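Local coordinates for 6-carboxyhexanoate--coa ligase (Bacillus subtilis, PDB 5FLG), which belongs to the 6-carboxyhexanoate--CoA ligase family and is modelled as an assembly of two protein chains, with a nucleotide analogue and magnesium ions bound, at residues A[7-20]-A[56-69]. Numbering follows the deposited sequence.
Sequences TFYSVRMRASMNGS and RGKPDFMQIQFEEV
Ser-20 lies over one face of the Phe-61 ring, its CB 3.7 Å from the ring centroid and almost on the normal, a CH-pi contact; the small serine lets CB and CA both come down close onto that face. The Arg-12 guanidinium takes a water in plane at its edge, received by NE. Its plane and that of the Gln-65 amide are 87° apart, and the bond from Arg-12 NH2 to Gln-65 OE1 (2.9 Å) is bent and weak. The same nitrogen makes a long salt bridge to Glu-67 OE2, an oxygen also paired with Arg-149. Strands 8-17 and 61-68 form an antiparallel ladder, with Arg-12 N and O both bonded to Gln-65. It ends in a classic beta bulge, where Asp-60 and Phe-61 both face Ser-16 and Ser-16 O receives Asp-60 N at 2.9 Å. Asp-60 CG sits between the backbone N and the carbonyl carbon (chi1 50°), which turns the carboxylate toward the 18-19 turn. Aspartate suits the place because each oxygen can take one backbone N-H: OD2 that of Asn-18 (N 2.7 Å away), OD1 that of Gly-19 (N at 3.1 Å), both met on the syn side, somewhat out of plane. The backbone at Gly-19 would jam a CB against the preceding carbonyl O, which calls for glycine. Ser-16 OG donates to Gly-19 O (2.6 Å), tying the turn back to the strand. On the face opposite Arg-12, Gln-65 and Phe-61, apolar Val-11, Met-13, Ala-15, Met-62, Ile-64 and Phe-66 line the sheet; helix 40-52 lies against Val-11, Met-62 and Phe-66. Strand 61-68 also pairs antiparallel with a strand of the second subunit, continuing the sheet across the interface.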
ATOM      1  N   THR A   7       5.285  19.005  -8.744  1.00 37.52           N
ATOM      2  CA  THR A   7       4.797  18.215  -7.619  1.00 39.04           C
ATOM      3  C   THR A   7       5.427  16.833  -7.582  1.00 37.05           C
ATOM      4  O   THR A   7       5.417  16.102  -8.587  1.00 39.83           O
ATOM      5  CB  THR A   7       3.273  18.110  -7.653  1.00 41.57           C
ATOM      6  OG1 THR A   7       2.718  19.427  -7.571  1.00 42.16           O
ATOM      7  CG2 THR A   7       2.751  17.289  -6.476  1.00 42.45           C
ATOM      8  N   PHE A   8       5.959  16.474  -6.419  1.00 30.98           N
ATOM      9  CA  PHE A   8       6.565  15.174  -6.219  1.00 32.26           C
ATOM     10  C   PHE A   8       5.768  14.258  -5.288  1.00 33.47           C
ATOM     11  O   PHE A   8       4.904  14.710  -4.519  1.00 33.61           O
ATOM     12  CB  PHE A   8       7.997  15.311  -5.731  1.00 33.39           C
ATOM     13  CG  PHE A   8       8.981  15.638  -6.820  1.00 33.52           C
ATOM     14  CD1 PHE A   8       9.161  16.939  -7.250  1.00 38.43           C
ATOM     15  CD2 PHE A   8       9.744  14.629  -7.405  1.00 35.38           C
ATOM     16  CE1 PHE A   8      10.023  17.224  -8.308  1.00 42.21           C
ATOM     17  CE2 PHE A   8      10.601  14.901  -8.462  1.00 35.81           C
ATOM     18  CZ  PHE A   8      10.704  16.194  -8.950  1.00 36.27           C
ATOM     19  N   TYR A   9       5.961  12.949  -5.499  1.00 30.59           N
ATOM     20  CA  TYR A   9       5.213  11.919  -4.794  1.00 26.79           C
ATOM     21  C   TYR A   9       6.158  10.933  -4.163  1.00 26.89           C
ATOM     22  O   TYR A   9       7.131  10.522  -4.782  1.00 27.48           O
ATOM     23  CB  TYR A   9       4.261  11.188  -5.753  1.00 26.71           C
ATOM     24  CG  TYR A   9       3.165  12.065  -6.281  1.00 22.75           C
ATOM     25  CD1 TYR A   9       3.421  12.970  -7.286  1.00 27.86           C
ATOM     26  CD2 TYR A   9       1.904  12.051  -5.718  1.00 25.46           C
ATOM     27  CE1 TYR A   9       2.452  13.825  -7.753  1.00 29.31           C
ATOM     28  CE2 TYR A   9       0.904  12.878  -6.201  1.00 28.94           C
ATOM     29  CZ  TYR A   9       1.197  13.782  -7.190  1.00 28.56           C
ATOM     30  OH  TYR A   9       0.260  14.663  -7.642  1.00 32.59           O
ATOM     31  N   SER A  10       5.923  10.647  -2.876  1.00 28.36           N
ATOM     32  CA  SER A  10       6.622   9.594  -2.171  1.00 27.93           C
ATOM     33  C   SER A  10       5.980   8.245  -2.504  1.00 26.52           C
ATOM     34  O   SER A  10       4.780   8.072  -2.326  1.00 30.76           O
ATOM     35  CB  SER A  10       6.521   9.823  -0.646  1.00 28.88           C
ATOM     36  OG  SER A  10       7.147   8.758   0.054  1.00 27.02           O
ATOM     37  N   VAL A  11       6.766   7.289  -2.951  1.00 27.07           N
ATOM     38  CA  VAL A  11       6.227   5.951  -3.272  1.00 25.14           C
ATOM     39  C   VAL A  11       7.019   4.944  -2.492  1.00 24.47           C
ATOM     40  O   VAL A  11       8.253   4.888  -2.617  1.00 27.72           O
ATOM     41  CB  VAL A  11       6.317   5.597  -4.776  1.00 24.60           C
ATOM     42  CG1 VAL A  11       5.497   4.347  -5.060  1.00 27.66           C
ATOM     43  CG2 VAL A  11       5.794   6.721  -5.648  1.00 26.27           C
ATOM     44  N   ARG A  12       6.329   4.213  -1.615  1.00 25.68           N
ATOM     45  CA  ARG A  12       6.979   3.302  -0.693  1.00 26.53           C
ATOM     46  C   ARG A  12       6.412   1.903  -0.813  1.00 24.66           C
ATOM     47  O   ARG A  12       5.236   1.724  -1.166  1.00 26.82           O
ATOM     48  CB  ARG A  12       6.788   3.777   0.762  1.00 29.84           C
ATOM     49  CG  ARG A  12       7.577   5.034   1.082  1.00 34.97           C
ATOM     50  CD  ARG A  12       7.385   5.437   2.544  1.00 38.14           C
ATOM     51  NE  ARG A  12       6.015   5.872   2.796  1.00 46.22           N
ATOM     52  CZ  ARG A  12       5.471   5.975   4.006  1.00 51.54           C
ATOM     53  NH1 ARG A  12       6.096   5.480   5.061  1.00 51.56           N
ATOM     54  NH2 ARG A  12       4.285   6.537   4.151  1.00 52.14           N
ATOM     55  N   MET A  13       7.253   0.931  -0.482  1.00 24.54           N
ATOM     56  CA  MET A  13       6.905  -0.463  -0.586  1.00 30.34           C
ATOM     57  C   MET A  13       7.548  -1.194   0.574  1.00 27.34           C
ATOM     58  O   MET A  13       8.719  -1.019   0.846  1.00 27.37           O
ATOM     59  CB  MET A  13       7.412  -1.076  -1.912  1.00 26.87           C
ATOM     60  CG  MET A  13       7.152  -2.582  -2.060  1.00 30.40           C
ATOM     61  SD  MET A  13       8.462  -3.675  -1.422  1.00 30.70           S
ATOM     62  CE  MET A  13       9.821  -3.293  -2.496  1.00 33.98           C
ATOM     63  N   ARG A  14       6.846  -2.191   1.083  1.00 28.35           N
ATOM     64  CA  ARG A  14       7.493  -3.183   1.866  1.00 30.52           C
ATOM     65  C   ARG A  14       6.867  -4.549   1.640  1.00 29.10           C
ATOM     66  O   ARG A  14       5.687  -4.673   1.275  1.00 25.23           O
ATOM     67  CB  ARG A  14       7.396  -2.784   3.335  1.00 34.56           C
ATOM     68  CG  ARG A  14       5.977  -2.659   3.805  1.00 41.83           C
ATOM     69  CD  ARG A  14       5.973  -1.916   5.132  1.00 50.25           C
ATOM     70  NE  ARG A  14       4.691  -1.976   5.820  1.00 57.62           N
ATOM     71  CZ  ARG A  14       4.149  -0.945   6.463  1.00 75.99           C
ATOM     72  NH1 ARG A  14       4.729   0.257   6.443  1.00 77.38           N
ATOM     73  NH2 ARG A  14       2.992  -1.106   7.090  1.00 78.28           N
ATOM     74  N   ALA A  15       7.657  -5.574   1.910  1.00 25.04           N
ATOM     75  CA  ALA A  15       7.228  -6.922   1.622  1.00 30.91           C
ATOM     76  C   ALA A  15       7.793  -7.852   2.668  1.00 28.51           C
ATOM     77  O   ALA A  15       8.926  -7.682   3.120  1.00 31.31           O
ATOM     78  CB  ALA A  15       7.680  -7.354   0.220  1.00 25.15           C
ATOM     79  N   SER A  16       7.035  -8.898   2.967  1.00 29.99           N
ATOM     80  CA  SER A  16       7.445  -9.869   3.950  1.00 28.44           C
ATOM     81  C   SER A  16       6.894 -11.249   3.642  1.00 31.55           C
ATOM     82  O   SER A  16       6.039 -11.398   2.789  1.00 29.95           O
ATOM     83  CB  SER A  16       6.974  -9.420   5.338  1.00 30.29           C
ATOM     84  OG  SER A  16       5.581  -9.227   5.335  1.00 32.01           O
ATOM     85  N   MET A  17       7.439 -12.256   4.312  1.00 35.47           N
ATOM     86  CA  MET A  17       6.874 -13.586   4.260  1.00 45.04           C
ATOM     87  C   MET A  17       6.547 -14.108   5.656  1.00 51.26           C
ATOM     88  O   MET A  17       7.096 -13.630   6.667  1.00 41.49           O
ATOM     89  CB  MET A  17       7.780 -14.543   3.476  1.00 50.51           C
ATOM     90  CG  MET A  17       9.137 -14.835   4.084  1.00 57.84           C
ATOM     91  SD  MET A  17      10.029 -16.042   3.065  1.00 67.98           S
ATOM     92  CE  MET A  17       9.458 -17.559   3.840  1.00 70.04           C
ATOM     93  N   ASN A  18       5.583 -15.033   5.684  1.00 55.54           N
ATOM     94  CA  ASN A  18       4.900 -15.505   6.907  1.00 59.08           C
ATOM     95  C   ASN A  18       4.195 -14.370   7.636  1.00 65.19           C
ATOM     96  O   ASN A  18       4.456 -14.110   8.815  1.00 67.03           O
ATOM     97  CB  ASN A  18       5.859 -16.230   7.864  1.00 61.21           C
ATOM     98  CG  ASN A  18       6.762 -17.218   7.156  1.00 63.34           C
ATOM     99  OD1 ASN A  18       7.963 -17.264   7.411  1.00 76.14           O
ATOM    100  ND2 ASN A  18       6.195 -17.999   6.247  1.00 65.38           N
ATOM    101  N   GLY A  19       3.302 -13.693   6.915  1.00 72.19           N
ATOM    102  CA  GLY A  19       2.551 -12.560   7.459  1.00 72.74           C
ATOM    103  C   GLY A  19       3.120 -11.235   6.983  1.00 67.35           C
ATOM    104  O   GLY A  19       4.090 -11.223   6.218  1.00 49.38           O
ATOM    105  N   SER A  20       2.541 -10.131   7.474  1.00 75.32           N
ATOM    106  CA  SER A  20       3.153  -8.785   7.442  1.00 77.83           C
ATOM    107  C   SER A  20       4.429  -8.636   8.288  1.00 75.30           C
ATOM    108  O   SER A  20       4.546  -9.190   9.382  1.00 78.74           O
ATOM    109  CB  SER A  20       2.126  -7.736   7.888  1.00 72.36           C
ATOM    110  OG  SER A  20       2.014  -7.716   9.297  1.00 75.74           O
ATOM    111  N   ARG A  56      15.981 -12.890  -0.793  1.00 38.02           N
ATOM    112  CA  ARG A  56      15.605 -13.328   0.535  1.00 38.27           C
ATOM    113  C   ARG A  56      14.309 -14.173   0.486  1.00 40.25           C
ATOM    114  O   ARG A  56      13.848 -14.664   1.504  1.00 45.69           O
ATOM    115  CB  ARG A  56      15.456 -12.130   1.485  1.00 36.70           C
ATOM    116  CG  ARG A  56      16.792 -11.485   1.845  1.00 37.41           C
ATOM    117  CD  ARG A  56      16.667 -10.155   2.576  1.00 33.68           C
ATOM    118  NE  ARG A  56      15.880 -10.233   3.798  1.00 30.03           N
ATOM    119  CZ  ARG A  56      16.362 -10.554   4.994  1.00 33.59           C
ATOM    120  NH1 ARG A  56      17.633 -10.900   5.135  1.00 35.49           N
ATOM    121  NH2 ARG A  56      15.540 -10.648   6.032  1.00 31.49           N
ATOM    122  N   GLY A  57      13.734 -14.343  -0.701  1.00 42.30           N
ATOM    123  CA  GLY A  57      12.581 -15.218  -0.891  1.00 41.06           C
ATOM    124  C   GLY A  57      11.346 -14.498  -1.430  1.00 46.22           C
ATOM    125  O   GLY A  57      11.329 -13.270  -1.606  1.00 40.84           O
ATOM    126  N   LYS A  58      10.267 -15.252  -1.581  1.00 44.03           N
ATOM    127  CA  LYS A  58       9.025 -14.760  -2.184  1.00 47.35           C
ATOM    128  C   LYS A  58       8.081 -14.256  -1.082  1.00 42.11           C
ATOM    129  O   LYS A  58       7.833 -14.952  -0.106  1.00 42.52           O
ATOM    130  CB  LYS A  58       8.367 -15.896  -2.977  1.00 50.62           C
ATOM    131  CG  LYS A  58       6.861 -15.787  -3.111  1.00 61.05           C
ATOM    132  CD  LYS A  58       6.233 -17.087  -3.596  1.00 65.45           C
ATOM    133  CE  LYS A  58       4.791 -17.211  -3.119  1.00 66.46           C
ATOM    134  NZ  LYS A  58       4.078 -18.296  -3.848  1.00 67.86           N
ATOM    135  N   PRO A  59       7.590 -13.017  -1.206  1.00 39.65           N
ATOM    136  CA  PRO A  59       6.690 -12.456  -0.189  1.00 40.96           C
ATOM    137  C   PRO A  59       5.273 -13.031  -0.253  1.00 36.63           C
ATOM    138  O   PRO A  59       4.860 -13.531  -1.302  1.00 38.11           O
ATOM    139  CB  PRO A  59       6.686 -10.965  -0.509  1.00 40.34           C
ATOM    140  CG  PRO A  59       6.992 -10.887  -1.954  1.00 42.86           C
ATOM    141  CD  PRO A  59       7.900 -12.050  -2.265  1.00 44.71           C
ATOM    142  N   ASP A  60       4.614 -13.126   0.893  1.00 36.23           N
ATOM    143  CA  ASP A  60       3.173 -13.387   0.910  1.00 39.49           C
ATOM    144  C   ASP A  60       2.383 -12.163   1.330  1.00 37.67           C
ATOM    145  O   ASP A  60       1.162 -12.230   1.464  1.00 36.13           O
ATOM    146  CB  ASP A  60       2.806 -14.579   1.813  1.00 42.68           C
ATOM    147  CG  ASP A  60       3.407 -14.488   3.176  1.00 51.87           C
ATOM    148  OD1 ASP A  60       3.302 -13.417   3.828  1.00 43.89           O
ATOM    149  OD2 ASP A  60       3.983 -15.509   3.605  1.00 62.49           O
ATOM    150  N   PHE A  61       3.090 -11.045   1.519  1.00 28.88           N
ATOM    151  CA  PHE A  61       2.476  -9.812   1.934  1.00 32.35           C
ATOM    152  C   PHE A  61       3.264  -8.642   1.374  1.00 27.23           C
ATOM    153  O   PHE A  61       4.500  -8.666   1.381  1.00 27.19           O
ATOM    154  CB  PHE A  61       2.474  -9.710   3.454  1.00 34.56           C
ATOM    155  CG  PHE A  61       1.961  -8.416   3.942  1.00 37.72           C
ATOM    156  CD1 PHE A  61       2.780  -7.299   3.933  1.00 38.23           C
ATOM    157  CD2 PHE A  61       0.620  -8.265   4.219  1.00 44.84           C
ATOM    158  CE1 PHE A  61       2.289  -6.076   4.323  1.00 40.49           C
ATOM    159  CE2 PHE A  61       0.123  -7.043   4.632  1.00 47.17           C
ATOM    160  CZ  PHE A  61       0.948  -5.939   4.640  1.00 42.05           C
ATOM    161  N   MET A  62       2.573  -7.680   0.783  1.00 31.29           N
ATOM    162  CA  MET A  62       3.243  -6.489   0.278  1.00 31.07           C
ATOM    163  C   MET A  62       2.290  -5.319   0.292  1.00 31.54           C
ATOM    164  O   MET A  62       1.099  -5.472   0.055  1.00 27.33           O
ATOM    165  CB  MET A  62       3.802  -6.724  -1.131  1.00 37.97           C
ATOM    166  CG  MET A  62       4.550  -5.534  -1.712  1.00 42.27           C
ATOM    167  SD  MET A  62       5.052  -5.736  -3.449  1.00 48.99           S
ATOM    168  CE  MET A  62       5.876  -7.329  -3.352  1.00 32.94           C
ATOM    169  N   GLN A  63       2.831  -4.158   0.659  1.00 31.57           N
ATOM    170  CA  GLN A  63       2.155  -2.887   0.558  1.00 28.14           C
ATOM    171  C   GLN A  63       2.931  -1.930  -0.329  1.00 24.54           C
ATOM    172  O   GLN A  63       4.136  -1.775  -0.184  1.00 28.12           O
ATOM    173  CB  GLN A  63       2.056  -2.245   1.936  1.00 35.24           C
ATOM    174  CG  GLN A  63       1.299  -3.078   2.936  1.00 44.65           C
ATOM    175  CD  GLN A  63       1.070  -2.337   4.268  1.00 50.04           C
ATOM    176  OE1 GLN A  63       2.022  -1.960   4.968  1.00 49.23           O
ATOM    177  NE2 GLN A  63      -0.192  -2.196   4.647  1.00 50.01           N
ATOM    178  N   ILE A  64       2.216  -1.140  -1.114  1.00 25.89           N
ATOM    179  CA  ILE A  64       2.831  -0.105  -1.926  1.00 24.76           C
ATOM    180  C   ILE A  64       1.918   1.075  -1.778  1.00 27.34           C
ATOM    181  O   ILE A  64       0.706   0.934  -1.844  1.00 29.50           O
ATOM    182  CB  ILE A  64       2.877  -0.471  -3.444  1.00 30.38           C
ATOM    183  CG1 ILE A  64       3.585  -1.790  -3.670  1.00 32.71           C
ATOM    184  CG2 ILE A  64       3.573   0.622  -4.206  1.00 33.44           C
ATOM    185  CD1 ILE A  64       3.826  -2.146  -5.140  1.00 35.97           C
ATOM    186  N   GLN A  65       2.497   2.235  -1.501  1.00 27.45           N
ATOM    187  CA  GLN A  65       1.722   3.420  -1.227  1.00 28.68           C
ATOM    188  C   GLN A  65       2.357   4.618  -1.940  1.00 27.39           C
ATOM    189  O   GLN A  65       3.574   4.733  -1.994  1.00 29.61           O
ATOM    190  CB  GLN A  65       1.682   3.649   0.280  1.00 32.01           C
ATOM    191  CG  GLN A  65       1.138   5.005   0.690  1.00 44.24           C
ATOM    192  CD  GLN A  65       1.327   5.297   2.176  1.00 47.73           C
ATOM    193  OE1 GLN A  65       1.910   6.322   2.555  1.00 61.71           O
ATOM    194  NE2 GLN A  65       0.815   4.412   3.016  1.00 40.96           N
ATOM    195  N   PHE A  66       1.537   5.562  -2.373  1.00 26.10           N
ATOM    196  CA  PHE A  66       2.044   6.852  -2.781  1.00 30.43           C
ATOM    197  C   PHE A  66       1.257   7.983  -2.183  1.00 28.50           C
ATOM    198  O   PHE A  66       0.086   7.828  -1.852  1.00 27.52           O
ATOM    199  CB  PHE A  66       2.165   6.986  -4.319  1.00 30.05           C
ATOM    200  CG  PHE A  66       0.878   7.223  -5.024  1.00 30.92           C
ATOM    201  CD1 PHE A  66       0.241   8.450  -4.933  1.00 30.56           C
ATOM    202  CD2 PHE A  66       0.420   6.298  -5.976  1.00 33.08           C
ATOM    203  CE1 PHE A  66      -0.934   8.684  -5.626  1.00 31.61           C
ATOM    204  CE2 PHE A  66      -0.682   6.578  -6.764  1.00 32.38           C
ATOM    205  CZ  PHE A  66      -1.366   7.770  -6.593  1.00 32.58           C
ATOM    206  N   GLU A  67       1.953   9.091  -1.962  1.00 28.75           N
ATOM    207  CA  GLU A  67       1.338  10.294  -1.439  1.00 29.44           C
ATOM    208  C   GLU A  67       2.096  11.517  -1.860  1.00 23.84           C
ATOM    209  O   GLU A  67       3.308  11.496  -2.013  1.00 25.71           O
ATOM    210  CB  GLU A  67       1.292  10.255   0.091  1.00 36.61           C
ATOM    211  CG  GLU A  67       2.661  10.441   0.725  1.00 43.09           C
ATOM    212  CD  GLU A  67       2.704  10.107   2.208  1.00 52.92           C
ATOM    213  OE1 GLU A  67       1.633  10.119   2.867  1.00 50.47           O
ATOM    214  OE2 GLU A  67       3.835   9.885   2.715  1.00 53.36           O
ATOM    215  N   GLU A  68       1.350  12.545  -2.185  1.00 24.91           N
ATOM    216  CA  GLU A  68       1.901  13.839  -2.474  1.00 32.52           C
ATOM    217  C   GLU A  68       2.783  14.339  -1.349  1.00 32.01           C
ATOM    218  O   GLU A  68       2.422  14.269  -0.178  1.00 32.67           O
ATOM    219  CB  GLU A  68       0.758  14.831  -2.682  1.00 34.53           C
ATOM    220  CG  GLU A  68       1.199  16.150  -3.269  1.00 39.98           C
ATOM    221  CD  GLU A  68       0.026  17.076  -3.570  1.00 40.03           C
ATOM    222  OE1 GLU A  68      -1.152  16.684  -3.385  1.00 45.49           O
ATOM    223  OE2 GLU A  68       0.295  18.153  -4.110  1.00 41.38           O
ATOM    224  N   VAL A  69       3.955  14.824  -1.720  1.00 33.43           N
ATOM    225  CA  VAL A  69       4.813  15.528  -0.781  1.00 35.82           C
ATOM    226  C   VAL A  69       4.532  17.028  -0.810  1.00 38.51           C
ATOM    227  O   VAL A  69       4.625  17.669  -1.854  1.00 30.07           O
ATOM    228  CB  VAL A  69       6.283  15.243  -1.098  1.00 36.51           C
ATOM    229  CG1 VAL A  69       7.200  15.950  -0.114  1.00 39.67           C
ATOM    230  CG2 VAL A  69       6.507  13.745  -1.042  1.00 35.84           C
TER
HETATM  231  O   HOH W   1       6.124  18.165  -4.180  1.00 40.28           O
HETATM  232  O   HOH W   2       4.275   6.858   0.574  1.00 35.63           O